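Local coordinates for neuraminidase (Influenza A virus, PDB 4GDI), which forms a neuraminidase-like tetramer of a bat influenza A virus and is predicted to remove terminal sialic acids, although its putative active site has diverged, at residues Asp37-Arg42 / Ser88-Ser93; Arg43-Cys48 / Arg100-Cys105; Phe54-Ala59 / Glu77-Thr82; Glu94-Gly99 / Trp111-Ala116; Pro148-Ile153 / Tyr199-Thr204. All blocks are in the same frame, centred on the assembly; numbering follows the deposited sequence.

Contact 1. Residues Asp37-Arg42 / Ser88-Ser93; sequences DLILSR and STLSTS
The ST turn begun by T89, where OG1 of T89 accepts the backbone N-H of S91, packs against D37, L38 and I39 at the entry to strand 39-42. One backbone hydrogen bond crosses, from I39 N to S88 O at 2.8 Å. It is fairly straight (164° at the hydrogen), but the donor is tilted 34° from the carbonyl plane. L38 CD1 touches the same oxygen, 3.6 Å from S88 O. In the other direction, CA of T89 makes a CA-H...O contact of 3.4 Å to D37 O, a buried carbonyl without a hydrogen-bonding partner in the model. The turn is part of the loop joining strands 78-83 and 94-98, two neighbouring strands of the propeller blade to which strand 39-42 also belongs. I39 provides the apolar part: its chain is extended at chi2 (179°), which carries CD1 to 3.7 Å from S93 CB. The same methyl is 4.2 Å from L90 CD2. Both S88 OG and S93 OG have T82 OG1 as partner, which ties the turn to strand 78-83. P35 of a second subunit packs on D37 and L90, placing the contact at the tetramer interface.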
# COMPACT_ATOMS: atom_id res chain seq x y z
N ASP A 37 -0.03 -9.42 -14.82
CA ASP A 37 -0.38 -8.11 -14.27
C ASP A 37 0.85 -7.24 -14.04
O ASP A 37 0.84 -6.33 -13.21
CB ASP A 37 -1.18 -8.26 -12.97
CG ASP A 37 -2.60 -8.74 -13.22
OD1 ASP A 37 -3.20 -8.30 -14.23
OD2 ASP A 37 -3.12 -9.55 -12.43
N LEU A 38 1.91 -7.53 -14.78
CA LEU A 38 3.08 -6.67 -14.80
C LEU A 38 2.86 -5.64 -15.89
O LEU A 38 2.39 -5.97 -16.98
CB LEU A 38 4.32 -7.50 -15.11
CG LEU A 38 5.62 -7.22 -14.37
CD1 LEU A 38 5.44 -7.44 -12.88
CD2 LEU A 38 6.70 -8.13 -14.92
N ILE A 39 3.16 -4.39 -15.58
CA ILE A 39 3.10 -3.33 -16.59
C ILE A 39 4.44 -3.28 -17.32
O ILE A 39 5.48 -3.01 -16.72
CB ILE A 39 2.80 -1.98 -15.95
CG1 ILE A 39 1.51 -2.08 -15.13
CG2 ILE A 39 2.71 -0.90 -17.03
CD1 ILE A 39 1.11 -0.80 -14.43
N LEU A 40 4.39 -3.54 -18.62
CA LEU A 40 5.59 -3.55 -19.46
C LEU A 40 5.99 -2.13 -19.83
O LEU A 40 5.16 -1.33 -20.26
CB LEU A 40 5.33 -4.36 -20.73
CG LEU A 40 4.97 -5.83 -20.45
CD1 LEU A 40 4.72 -6.55 -21.74
CD2 LEU A 40 6.09 -6.50 -19.66
N SER A 41 7.28 -1.85 -19.70
CA SER A 41 7.75 -0.47 -19.79
C SER A 41 8.78 -0.22 -20.88
O SER A 41 9.57 -1.09 -21.24
CB SER A 41 8.34 -0.05 -18.44
OG SER A 41 9.34 -0.96 -18.00
N ARG A 42 8.77 1.00 -21.39
CA ARG A 42 9.80 1.44 -22.30
C ARG A 42 10.08 2.90 -22.02
O ARG A 42 9.27 3.57 -21.38
CB ARG A 42 9.40 1.21 -23.76
CG ARG A 42 8.12 1.90 -24.23
CD ARG A 42 7.83 1.50 -25.68
NE ARG A 42 6.50 1.92 -26.14
CZ ARG A 42 5.84 1.35 -27.14
NH1 ARG A 42 6.36 0.33 -27.81
NH2 ARG A 42 4.64 1.80 -27.47
N SER A 88 6.76 -3.20 -11.33
CA SER A 88 5.67 -2.40 -11.86
C SER A 88 4.41 -3.25 -12.12
O SER A 88 4.33 -4.01 -13.08
CB SER A 88 6.13 -1.67 -13.12
OG SER A 88 7.10 -0.66 -12.83
N THR A 89 3.45 -3.12 -11.22
CA THR A 89 2.18 -3.82 -11.34
C THR A 89 1.05 -2.82 -11.13
O THR A 89 1.29 -1.68 -10.75
CB THR A 89 2.03 -4.88 -10.25
OG1 THR A 89 1.79 -4.21 -9.00
CG2 THR A 89 3.28 -5.74 -10.15
N LEU A 90 -0.17 -3.29 -11.32
CA LEU A 90 -1.35 -2.45 -11.16
C LEU A 90 -1.51 -1.90 -9.75
O LEU A 90 -2.14 -0.87 -9.54
CB LEU A 90 -2.60 -3.25 -11.52
CG LEU A 90 -2.75 -3.60 -12.99
CD1 LEU A 90 -4.01 -4.44 -13.18
CD2 LEU A 90 -2.79 -2.33 -13.85
N SER A 91 -0.94 -2.60 -8.77
CA SER A 91 -1.04 -2.18 -7.38
C SER A 91 0.08 -1.22 -6.98
O SER A 91 -0.08 -0.44 -6.04
CB SER A 91 -0.98 -3.40 -6.45
OG SER A 91 -1.87 -4.42 -6.88
N THR A 92 1.22 -1.28 -7.66
CA THR A 92 2.39 -0.54 -7.23
C THR A 92 2.70 0.67 -8.10
O THR A 92 3.54 1.49 -7.74
CB THR A 92 3.63 -1.44 -7.26
OG1 THR A 92 3.85 -1.88 -8.61
CG2 THR A 92 3.45 -2.65 -6.37
N SER A 93 2.07 0.77 -9.27
CA SER A 93 2.43 1.78 -10.25
C SER A 93 1.33 2.81 -10.38
O SER A 93 0.15 2.47 -10.33
CB SER A 93 2.67 1.15 -11.64
OG SER A 93 3.76 0.25 -11.61

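Contact 2. Residues Arg43-Cys48 / Arg100-Cys105; sequences RAYVSC and RSSSAC
R43 grips R100 side-on: its NE donates to R100 O at 2.7 Å and its NH2 donates to the same oxygen at 2.8 Å. The carbonyl oxygen lies near the guanidinium plane, 14° out of it, and NE approaches it almost head-on with a C=O...N angle of 177°. NH2 also forms a salt bridge with E77, so the group is fixed from two sides. The second polar link is Y45 OH donating to S102 OG at 2.8 Å, with the serine oxygen in the plane of the ring at its edge. S102 OG in turn donates to a water 2.7 Å away, and that water donates to R43 O, completing a relay back to the first segment. Strands 44-48 and 101-105 point nearly the same way, 22° apart, with axes 7.1 Å from each other. That spacing exceeds backbone pairing distance, and each strand belongs to a different antiparallel sheet, as expected for the first strands of successive propeller blades. CG of Y45 lies between the backbone N and the carbonyl carbon, and the ring reaches across the gap until OH stands 3.6 Å from A104 CB. S47 also faces the gap; its OG approaches A104 O at 3.5 Å but has its hydrogen bond with E151. F56 covers both S47 and A104, and C105 is joined by a disulfide to C152.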
# COMPACT_ATOMS: atom_id res chain seq x y z
N ARG A 43 11.23 3.37 -22.49
CA ARG A 43 11.66 4.74 -22.34
C ARG A 43 11.71 5.09 -20.85
O ARG A 43 11.42 6.22 -20.45
CB ARG A 43 10.76 5.68 -23.15
CG ARG A 43 10.73 5.27 -24.63
CD ARG A 43 10.38 6.39 -25.60
NE ARG A 43 8.94 6.54 -25.79
CZ ARG A 43 8.18 5.74 -26.54
NH1 ARG A 43 8.72 4.70 -27.18
NH2 ARG A 43 6.88 5.97 -26.64
N ALA A 44 12.14 4.12 -20.06
CA ALA A 44 12.19 4.29 -18.62
C ALA A 44 13.44 5.05 -18.18
O ALA A 44 14.46 5.10 -18.90
CB ALA A 44 12.11 2.95 -17.90
N TYR A 45 13.35 5.66 -17.01
CA TYR A 45 14.48 6.34 -16.39
C TYR A 45 14.18 6.51 -14.90
O TYR A 45 13.08 6.21 -14.45
CB TYR A 45 14.74 7.71 -17.06
CG TYR A 45 13.55 8.66 -17.02
CD1 TYR A 45 12.56 8.59 -17.99
CD2 TYR A 45 13.41 9.60 -16.01
CE1 TYR A 45 11.47 9.44 -17.98
CE2 TYR A 45 12.33 10.48 -15.99
CZ TYR A 45 11.36 10.39 -16.98
OH TYR A 45 10.28 11.22 -16.96
N VAL A 46 15.16 7.00 -14.15
CA VAL A 46 15.01 7.09 -12.72
C VAL A 46 15.08 8.54 -12.27
O VAL A 46 15.84 9.33 -12.82
CB VAL A 46 16.11 6.29 -11.98
CG1 VAL A 46 16.01 6.52 -10.47
CG2 VAL A 46 16.02 4.79 -12.31
N SER A 47 14.30 8.89 -11.25
CA SER A 47 14.40 10.22 -10.63
C SER A 47 13.89 10.14 -9.19
O SER A 47 12.98 9.36 -8.90
CB SER A 47 13.60 11.26 -11.44
OG SER A 47 13.98 12.59 -11.13
N CYS A 48 14.48 10.94 -8.31
CA CYS A 48 14.25 10.80 -6.87
C CYS A 48 13.66 12.06 -6.24
O CYS A 48 13.92 13.18 -6.70
CB CYS A 48 15.57 10.48 -6.17
SG CYS A 48 16.65 9.29 -7.04
N ARG A 100 4.09 10.24 -24.92
CA ARG A 100 4.91 9.36 -25.75
C ARG A 100 6.39 9.48 -25.37
O ARG A 100 7.17 8.54 -25.54
CB ARG A 100 4.77 9.73 -27.23
CG ARG A 100 3.32 9.84 -27.72
CD ARG A 100 3.27 10.30 -29.17
NE ARG A 100 3.56 9.21 -30.10
CZ ARG A 100 2.64 8.43 -30.66
NH1 ARG A 100 1.35 8.62 -30.40
NH2 ARG A 100 3.01 7.47 -31.49
N SER A 101 6.77 10.66 -24.89
CA SER A 101 8.07 10.86 -24.28
C SER A 101 7.90 11.76 -23.07
O SER A 101 6.87 12.43 -22.91
CB SER A 101 9.07 11.45 -25.27
OG SER A 101 8.72 12.76 -25.70
N SER A 102 8.90 11.78 -22.20
CA SER A 102 8.75 12.51 -20.95
C SER A 102 10.05 12.93 -20.29
O SER A 102 11.14 12.52 -20.68
CB SER A 102 7.95 11.67 -19.96
OG SER A 102 8.77 10.72 -19.32
N SER A 103 9.91 13.77 -19.27
CA SER A 103 10.99 14.07 -18.37
C SER A 103 10.36 14.46 -17.05
O SER A 103 9.26 15.01 -17.02
CB SER A 103 11.83 15.22 -18.91
OG SER A 103 12.96 15.45 -18.07
N ALA A 104 11.04 14.19 -15.95
CA ALA A 104 10.52 14.53 -14.65
C ALA A 104 11.66 14.86 -13.69
O ALA A 104 12.78 14.39 -13.84
CB ALA A 104 9.69 13.36 -14.08
N CYS A 105 11.37 15.70 -12.72
CA CYS A 105 12.39 16.07 -11.75
C CYS A 105 11.71 16.74 -10.56
O CYS A 105 10.75 17.51 -10.74
CB CYS A 105 13.45 16.99 -12.37
SG CYS A 105 12.84 18.39 -13.40
O HOH W 1 9.57 8.72 -20.89

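Contact 3. Residues Phe54-Ala59 / Glu77-Thr82; sequences FKFFIA and ESLYKT
K81 reaches along F56 to F54 because its CG lies between the backbone N and the carbonyl carbon (chi1 80°) and the rest of the chain runs extended. CD comes 3.7 Å from F56 CZ, and at the end NZ stands 3.9 Å from the centroid of the F54 ring and only 6° off its normal, a centred cation-pi interaction. CB of K81 sits over one face of the F56 ring, toward the rim and 4.0 Å from the centroid, a CH-pi contact. On the other face of the sheet, the CG of F57 takes the same kind of position (chi1 64°) and its ring is carried over Y80. CB of Y80 lies 3.8 Å from the F57 centroid, while the two rings, nearly parallel, are slid apart and barely overlap. T82 OG1 comes to the edge of the F57 ring, 3.4 Å from CE1, but its hydrogen bonds are with S88 and S93. A59 CB packs 3.4 Å from Y80 CE1.

The backbone bonds set the register: K55/T82 and F57/Y80 are antiparallel hydrogen-bonded pairs, each with bonds in both directions, such as Y80 N to F57 O at 2.8 Å. F56/K81 is the non-hydrogen-bonded pair between them, and I58/L79 the next one beyond F57/Y80. These are the two middle strands of a propeller blade: F56 bonds to Y45 of strand 44-48 on one flank, L79 to I96 of strand 94-98 on the other, and W111 of the next blade meets F54, F56 and K81.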
# COMPACT_ATOMS: atom_id res chain seq x y z
N PHE A 54 12.36 6.69 -7.98
CA PHE A 54 11.27 6.08 -8.73
C PHE A 54 11.72 5.78 -10.15
O PHE A 54 12.62 6.42 -10.69
CB PHE A 54 10.05 7.02 -8.77
CG PHE A 54 9.51 7.37 -7.41
CD1 PHE A 54 10.07 8.42 -6.68
CD2 PHE A 54 8.47 6.65 -6.85
CE1 PHE A 54 9.59 8.75 -5.41
CE2 PHE A 54 7.99 6.95 -5.57
CZ PHE A 54 8.55 8.02 -4.85
N LYS A 55 11.07 4.79 -10.74
CA LYS A 55 11.16 4.49 -12.16
C LYS A 55 9.99 5.17 -12.86
O LYS A 55 8.83 4.87 -12.58
CB LYS A 55 11.11 2.98 -12.39
CG LYS A 55 11.08 2.58 -13.86
CD LYS A 55 11.23 1.07 -14.04
CE LYS A 55 10.03 0.49 -14.78
NZ LYS A 55 9.92 -0.99 -14.61
N PHE A 56 10.31 6.09 -13.77
CA PHE A 56 9.33 6.70 -14.65
C PHE A 56 9.43 5.99 -16.00
O PHE A 56 10.52 5.69 -16.46
CB PHE A 56 9.63 8.19 -14.83
CG PHE A 56 9.36 9.02 -13.60
CD1 PHE A 56 10.28 9.05 -12.58
CD2 PHE A 56 8.21 9.77 -13.49
CE1 PHE A 56 10.05 9.80 -11.46
CE2 PHE A 56 7.98 10.53 -12.37
CZ PHE A 56 8.88 10.54 -11.36
N PHE A 57 8.29 5.74 -16.63
CA PHE A 57 8.28 4.97 -17.87
C PHE A 57 6.98 5.09 -18.66
O PHE A 57 5.94 5.44 -18.11
CB PHE A 57 8.54 3.49 -17.57
CG PHE A 57 7.48 2.83 -16.74
CD1 PHE A 57 7.52 2.88 -15.36
CD2 PHE A 57 6.44 2.13 -17.34
CE1 PHE A 57 6.54 2.26 -14.60
CE2 PHE A 57 5.46 1.51 -16.59
CZ PHE A 57 5.51 1.57 -15.21
N ILE A 58 7.06 4.81 -19.96
CA ILE A 58 5.87 4.75 -20.78
C ILE A 58 5.41 3.30 -20.77
O ILE A 58 6.20 2.39 -21.06
CB ILE A 58 6.14 5.21 -22.23
CG1 ILE A 58 6.86 6.56 -22.26
CG2 ILE A 58 4.84 5.29 -23.01
CD1 ILE A 58 6.11 7.68 -21.55
N ALA A 59 4.14 3.06 -20.44
CA ALA A 59 3.60 1.70 -20.44
C ALA A 59 3.19 1.32 -21.86
O ALA A 59 2.65 2.14 -22.59
CB ALA A 59 2.41 1.59 -19.52
N GLU A 77 -0.57 5.87 -25.19
CA GLU A 77 0.65 5.91 -24.40
C GLU A 77 0.52 6.82 -23.20
O GLU A 77 0.18 8.00 -23.33
CB GLU A 77 1.82 6.36 -25.27
CG GLU A 77 2.00 5.49 -26.49
CD GLU A 77 3.30 5.75 -27.22
OE1 GLU A 77 4.32 5.13 -26.84
OE2 GLU A 77 3.31 6.56 -28.17
N SER A 78 0.83 6.26 -22.03
CA SER A 78 0.83 7.03 -20.79
C SER A 78 2.09 6.80 -19.97
O SER A 78 2.66 5.70 -19.95
CB SER A 78 -0.41 6.69 -19.95
OG SER A 78 -1.60 7.18 -20.57
N LEU A 79 2.51 7.86 -19.30
CA LEU A 79 3.62 7.84 -18.37
C LEU A 79 3.17 7.35 -16.99
O LEU A 79 2.15 7.82 -16.46
CB LEU A 79 4.16 9.27 -18.24
CG LEU A 79 5.20 9.52 -17.15
CD1 LEU A 79 6.54 8.86 -17.53
CD2 LEU A 79 5.34 11.02 -16.92
N TYR A 80 3.95 6.45 -16.40
CA TYR A 80 3.68 5.88 -15.08
C TYR A 80 4.93 6.05 -14.24
O TYR A 80 6.01 6.29 -14.76
CB TYR A 80 3.43 4.36 -15.16
CG TYR A 80 2.10 3.92 -15.75
CD1 TYR A 80 1.81 4.14 -17.08
CD2 TYR A 80 1.17 3.25 -14.96
CE1 TYR A 80 0.59 3.73 -17.62
CE2 TYR A 80 -0.05 2.83 -15.49
CZ TYR A 80 -0.33 3.08 -16.81
OH TYR A 80 -1.53 2.65 -17.34
N LYS A 81 4.78 5.90 -12.93
CA LYS A 81 5.93 5.78 -12.06
C LYS A 81 5.71 4.73 -10.99
O LYS A 81 4.59 4.51 -10.51
CB LYS A 81 6.33 7.12 -11.45
CG LYS A 81 5.51 7.56 -10.25
CD LYS A 81 6.26 8.65 -9.49
CE LYS A 81 5.39 9.32 -8.44
NZ LYS A 81 6.21 10.04 -7.42
N THR A 82 6.81 4.09 -10.63
CA THR A 82 6.84 3.00 -9.66
C THR A 82 8.03 3.19 -8.72
O THR A 82 9.12 3.55 -9.18
CB THR A 82 7.04 1.65 -10.41
OG1 THR A 82 5.96 1.45 -11.33
CG2 THR A 82 7.10 0.49 -9.44
O HOH W 2 0.37 3.20 -22.14
O HOH W 3 3.18 2.90 -25.41

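Contact 4. Residues Glu94-Gly99 / Trp111-Ala116; sequences EMILPG and WTVLVA
I96 and L97, although consecutive in the chain, both point their side chains toward strand 111-116, I96 onto V113 and L97 onto V113 and V115, because a classic beta bulge puts the two of them opposite L79 of the adjoining strand. The helical psi of I96 (-55°) is what breaks the usual alternation. I96 CG2 then lies 4.2 Å from V113 CG1. L97 passes V113 in the opposite direction, and its CD1 touches the same V113 methyl at 4.1 Å. V113 offers CG1 because this branch is anti to the backbone N (chi1 175°). CD1 of L97 also reaches V115 CG2 at 3.9 Å, so one leucine methyl bridges two valines on the same face of their strand.

Further along, the backbones draw together. P98 O lies against the V115 side chain, 3.2 Å from CG2, and has its hydrogen bond with N117. G99 CA lies 3.9 Å from V115 CB, a close approach that a residue without a side chain allows. The same CA makes a CA-H...O contact of 3.4 Å to A116 O. The strand axes are 7.6 Å apart and inclined by 43°, a spacing and tilt that belong to packing between sheets and not to pairing within one. L79 also touches both valines and extends the apolar patch. On the far side, M95 bonds through its backbone to a second subunit, where T24 of that subunit packs on P98. This is the face-to-face packing of successive blades in a beta-propeller, here between the last strand of one blade and the second strand of the next.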
# COMPACT_ATOMS: atom_id res chain seq x y z
N GLU A 94 1.71 4.07 -10.53
CA GLU A 94 0.75 5.16 -10.65
C GLU A 94 0.80 5.71 -12.07
O GLU A 94 1.88 6.00 -12.58
CB GLU A 94 1.11 6.26 -9.65
CG GLU A 94 0.40 7.57 -9.86
CD GLU A 94 0.87 8.64 -8.90
OE1 GLU A 94 1.81 8.37 -8.12
OE2 GLU A 94 0.30 9.75 -8.92
N MET A 95 -0.35 5.86 -12.70
CA MET A 95 -0.42 6.54 -13.99
C MET A 95 -0.39 8.05 -13.73
O MET A 95 -1.16 8.55 -12.92
CB MET A 95 -1.68 6.15 -14.75
CG MET A 95 -1.80 6.83 -16.11
SD MET A 95 -3.48 6.78 -16.78
CE MET A 95 -3.55 5.14 -17.48
N ILE A 96 0.51 8.76 -14.40
CA ILE A 96 0.71 10.19 -14.14
C ILE A 96 0.05 11.10 -15.17
O ILE A 96 -0.71 12.00 -14.81
CB ILE A 96 2.21 10.54 -14.08
CG1 ILE A 96 2.89 9.80 -12.92
CG2 ILE A 96 2.40 12.05 -13.90
CD1 ILE A 96 4.38 9.93 -12.90
N LEU A 97 0.36 10.89 -16.45
CA LEU A 97 -0.16 11.69 -17.56
C LEU A 97 -0.08 10.85 -18.84
O LEU A 97 0.71 9.91 -18.91
CB LEU A 97 0.67 12.96 -17.77
CG LEU A 97 0.47 14.18 -16.86
CD1 LEU A 97 1.55 15.17 -17.13
CD2 LEU A 97 -0.90 14.85 -17.07
N PRO A 98 -0.89 11.20 -19.86
CA PRO A 98 -0.65 10.63 -21.19
C PRO A 98 0.63 11.21 -21.77
O PRO A 98 0.92 12.38 -21.54
CB PRO A 98 -1.86 11.10 -22.00
CG PRO A 98 -2.37 12.29 -21.28
CD PRO A 98 -2.05 12.10 -19.84
N GLY A 99 1.40 10.40 -22.49
CA GLY A 99 2.64 10.87 -23.09
C GLY A 99 3.39 9.81 -23.86
O GLY A 99 3.34 8.63 -23.51
N TRP A 111 7.09 17.73 -7.75
CA TRP A 111 7.50 17.17 -9.03
C TRP A 111 7.08 18.06 -10.18
O TRP A 111 5.92 18.47 -10.26
CB TRP A 111 6.85 15.81 -9.25
CG TRP A 111 7.46 14.72 -8.44
CD1 TRP A 111 6.98 14.21 -7.28
CD2 TRP A 111 8.66 14.00 -8.74
NE1 TRP A 111 7.81 13.22 -6.82
CE2 TRP A 111 8.85 13.06 -7.70
CE3 TRP A 111 9.60 14.06 -9.78
CZ2 TRP A 111 9.94 12.18 -7.67
CZ3 TRP A 111 10.69 13.19 -9.75
CH2 TRP A 111 10.85 12.27 -8.69
N THR A 112 8.04 18.37 -11.05
CA THR A 112 7.75 18.88 -12.38
C THR A 112 7.81 17.69 -13.35
O THR A 112 8.79 16.94 -13.37
CB THR A 112 8.79 19.92 -12.83
OG1 THR A 112 8.82 21.01 -11.90
CG2 THR A 112 8.45 20.44 -14.21
N VAL A 113 6.75 17.53 -14.14
CA VAL A 113 6.66 16.45 -15.10
C VAL A 113 6.32 17.05 -16.46
O VAL A 113 5.42 17.87 -16.55
CB VAL A 113 5.53 15.45 -14.72
CG1 VAL A 113 5.36 14.39 -15.81
CG2 VAL A 113 5.81 14.80 -13.36
N LEU A 114 7.05 16.65 -17.49
CA LEU A 114 6.75 17.05 -18.85
C LEU A 114 6.44 15.82 -19.70
O LEU A 114 7.11 14.78 -19.60
CB LEU A 114 7.92 17.80 -19.48
CG LEU A 114 8.42 19.10 -18.83
CD1 LEU A 114 9.50 18.83 -17.78
CD2 LEU A 114 8.94 20.03 -19.91
N VAL A 115 5.42 15.93 -20.54
CA VAL A 115 5.10 14.87 -21.50
C VAL A 115 4.84 15.46 -22.88
O VAL A 115 4.36 16.60 -23.01
CB VAL A 115 3.85 14.06 -21.10
CG1 VAL A 115 4.13 13.17 -19.89
CG2 VAL A 115 2.68 14.99 -20.84
N ALA A 116 5.11 14.66 -23.91
CA ALA A 116 4.82 15.07 -25.27
C ALA A 116 3.73 14.17 -25.83
O ALA A 116 3.74 12.96 -25.60
CB ALA A 116 6.07 15.00 -26.12

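Contact 5. Residues Pro148-Ile153 / Tyr199-Thr204; sequences PNSECI and YSTCYT
This is a partly water-mediated contact between neighbouring blades of the propeller, in which P148, S150 and I153, on the approach to strand 153-155, lie along S200, T201, C202 and T204 of strand 200-205. The direct polar link joins S150 OG and T201 OG1 at 3.0 Å; either hydroxyl could be the donor. S150 OG is anti to the backbone N (chi1 -165°), and it also lies 2.7 Å from a water that accepts from C202 N. A second water donates both to E151 OE2 and, at 2.8 Å, to C202 O. The backbone polar groups of C202 are therefore met through solvent where the two segments do not pair by backbone.

Toward the two ends the packing is apolar or against backbone. P148 CB presses to 3.1 Å from S200 O, with CG 3.8 Å from the same oxygen. I153 provides the apolar end: CG1 packs 3.6 Å from C202 CB, and CG2 is 3.6 Å from T204 CB, the two side chains sliding past each other in opposite directions.

Strand 200-205 is tied on its other side to strand 208-214, through backbone bonds of T201 with T212 and Y203 with K210 and through the C202-C211 disulfide. The 148-153 segment leans on strand 101-106, with N149 and C152 bonded to S102 and A104 by backbone and C152 joined to C105, while T201 OG1 also bonds F323 N.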
# COMPACT_ATOMS: atom_id res chain seq x y z
N PRO A 148 13.53 14.03 -23.47
CA PRO A 148 14.68 13.12 -23.53
C PRO A 148 14.57 11.77 -22.80
O PRO A 148 15.49 10.96 -22.90
CB PRO A 148 15.81 13.94 -22.91
CG PRO A 148 15.12 14.87 -21.97
CD PRO A 148 13.79 15.19 -22.59
N ASN A 149 13.47 11.53 -22.09
CA ASN A 149 13.31 10.28 -21.35
C ASN A 149 14.45 10.08 -20.36
O ASN A 149 15.04 9.01 -20.25
CB ASN A 149 13.15 9.10 -22.31
CG ASN A 149 12.07 9.35 -23.33
OD1 ASN A 149 10.93 9.66 -22.99
ND2 ASN A 149 12.44 9.27 -24.60
N SER A 150 14.74 11.14 -19.63
CA SER A 150 15.69 11.11 -18.54
C SER A 150 15.31 12.27 -17.64
O SER A 150 14.59 13.17 -18.07
CB SER A 150 17.10 11.31 -19.07
OG SER A 150 18.08 10.95 -18.11
N GLU A 151 15.78 12.28 -16.40
CA GLU A 151 15.31 13.29 -15.47
C GLU A 151 15.71 14.68 -15.91
O GLU A 151 16.80 14.88 -16.45
CB GLU A 151 15.78 13.04 -14.03
CG GLU A 151 17.24 13.30 -13.73
CD GLU A 151 17.54 13.19 -12.22
OE1 GLU A 151 16.58 13.05 -11.43
OE2 GLU A 151 18.72 13.23 -11.81
N CYS A 152 14.83 15.64 -15.65
CA CYS A 152 15.20 17.03 -15.84
C CYS A 152 16.04 17.48 -14.63
O CYS A 152 16.18 16.75 -13.66
CB CYS A 152 13.97 17.93 -16.12
SG CYS A 152 12.46 17.58 -15.23
N ILE A 153 16.62 18.66 -14.73
CA ILE A 153 17.61 19.10 -13.76
C ILE A 153 17.13 20.32 -12.99
O ILE A 153 16.89 21.38 -13.60
CB ILE A 153 18.94 19.45 -14.46
CG1 ILE A 153 19.53 18.22 -15.15
CG2 ILE A 153 19.94 19.98 -13.47
CD1 ILE A 153 19.70 17.02 -14.21
N TYR A 199 17.94 12.60 -26.87
CA TYR A 199 18.05 11.77 -25.68
C TYR A 199 19.01 12.32 -24.63
O TYR A 199 19.74 11.55 -23.98
CB TYR A 199 18.52 10.36 -26.05
CG TYR A 199 17.82 9.70 -27.20
CD1 TYR A 199 16.51 10.02 -27.54
CD2 TYR A 199 18.47 8.72 -27.95
CE1 TYR A 199 15.87 9.37 -28.59
CE2 TYR A 199 17.84 8.08 -29.01
CZ TYR A 199 16.54 8.40 -29.32
OH TYR A 199 15.93 7.76 -30.37
N SER A 200 19.02 13.64 -24.45
CA SER A 200 19.87 14.25 -23.43
C SER A 200 19.68 13.53 -22.10
O SER A 200 18.56 13.37 -21.64
CB SER A 200 19.50 15.72 -23.21
OG SER A 200 19.78 16.49 -24.36
N THR A 201 20.79 13.15 -21.47
CA THR A 201 20.77 12.69 -20.10
C THR A 201 21.78 13.54 -19.33
O THR A 201 22.92 13.73 -19.77
CB THR A 201 21.04 11.17 -19.99
OG1 THR A 201 21.08 10.76 -18.62
CG2 THR A 201 22.38 10.78 -20.66
N CYS A 202 21.36 14.06 -18.19
CA CYS A 202 22.06 15.18 -17.55
C CYS A 202 22.24 14.99 -16.05
O CYS A 202 21.53 14.19 -15.42
CB CYS A 202 21.25 16.47 -17.74
SG CYS A 202 20.71 16.91 -19.42
N TYR A 203 23.17 15.75 -15.48
CA TYR A 203 23.33 15.84 -14.04
C TYR A 203 23.76 17.27 -13.75
O TYR A 203 24.06 18.03 -14.68
CB TYR A 203 24.34 14.83 -13.50
CG TYR A 203 25.73 15.03 -14.04
CD1 TYR A 203 26.13 14.43 -15.23
CD2 TYR A 203 26.65 15.82 -13.36
CE1 TYR A 203 27.41 14.60 -15.73
CE2 TYR A 203 27.94 16.00 -13.85
CZ TYR A 203 28.30 15.39 -15.04
OH TYR A 203 29.56 15.57 -15.53
N THR A 204 23.75 17.66 -12.48
CA THR A 204 24.18 18.99 -12.10
C THR A 204 25.24 18.97 -10.99
O THR A 204 25.21 18.12 -10.10
CB THR A 204 23.00 19.86 -11.65
OG1 THR A 204 23.49 21.18 -11.35
CG2 THR A 204 22.34 19.27 -10.43
O HOH W 4 18.98 13.12 -16.81
O HOH W 5 21.27 13.28 -12.79
O HOH W 6 17.66 15.02 -19.33

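How the contacts relate
Contact 3 is the pairing at the middle of one propeller blade, and contacts 1, 2 and 4 surround it, their centres 9, 7 and 8 Å away. Strands 39-42 and 44-48, adjacent in sequence, pair with strand 53-64, linking contacts 1 and 2 to it; strand 94-98 of contact 4 pairs with strand 78-83. Contacts 2 and 4 carry that blade onto the next, reaching its strands 101-106 and 111-117, and their segments alternate along the chain. Contact 5 repeats the blade-to-blade step further on; the C105-C152 disulfide joins it to contact 2, 8 Å away. Contacts 1, 3 and 4 touch the second subunit, whereas contacts 2 and 5, nearer the chain's centre, touch no other chain.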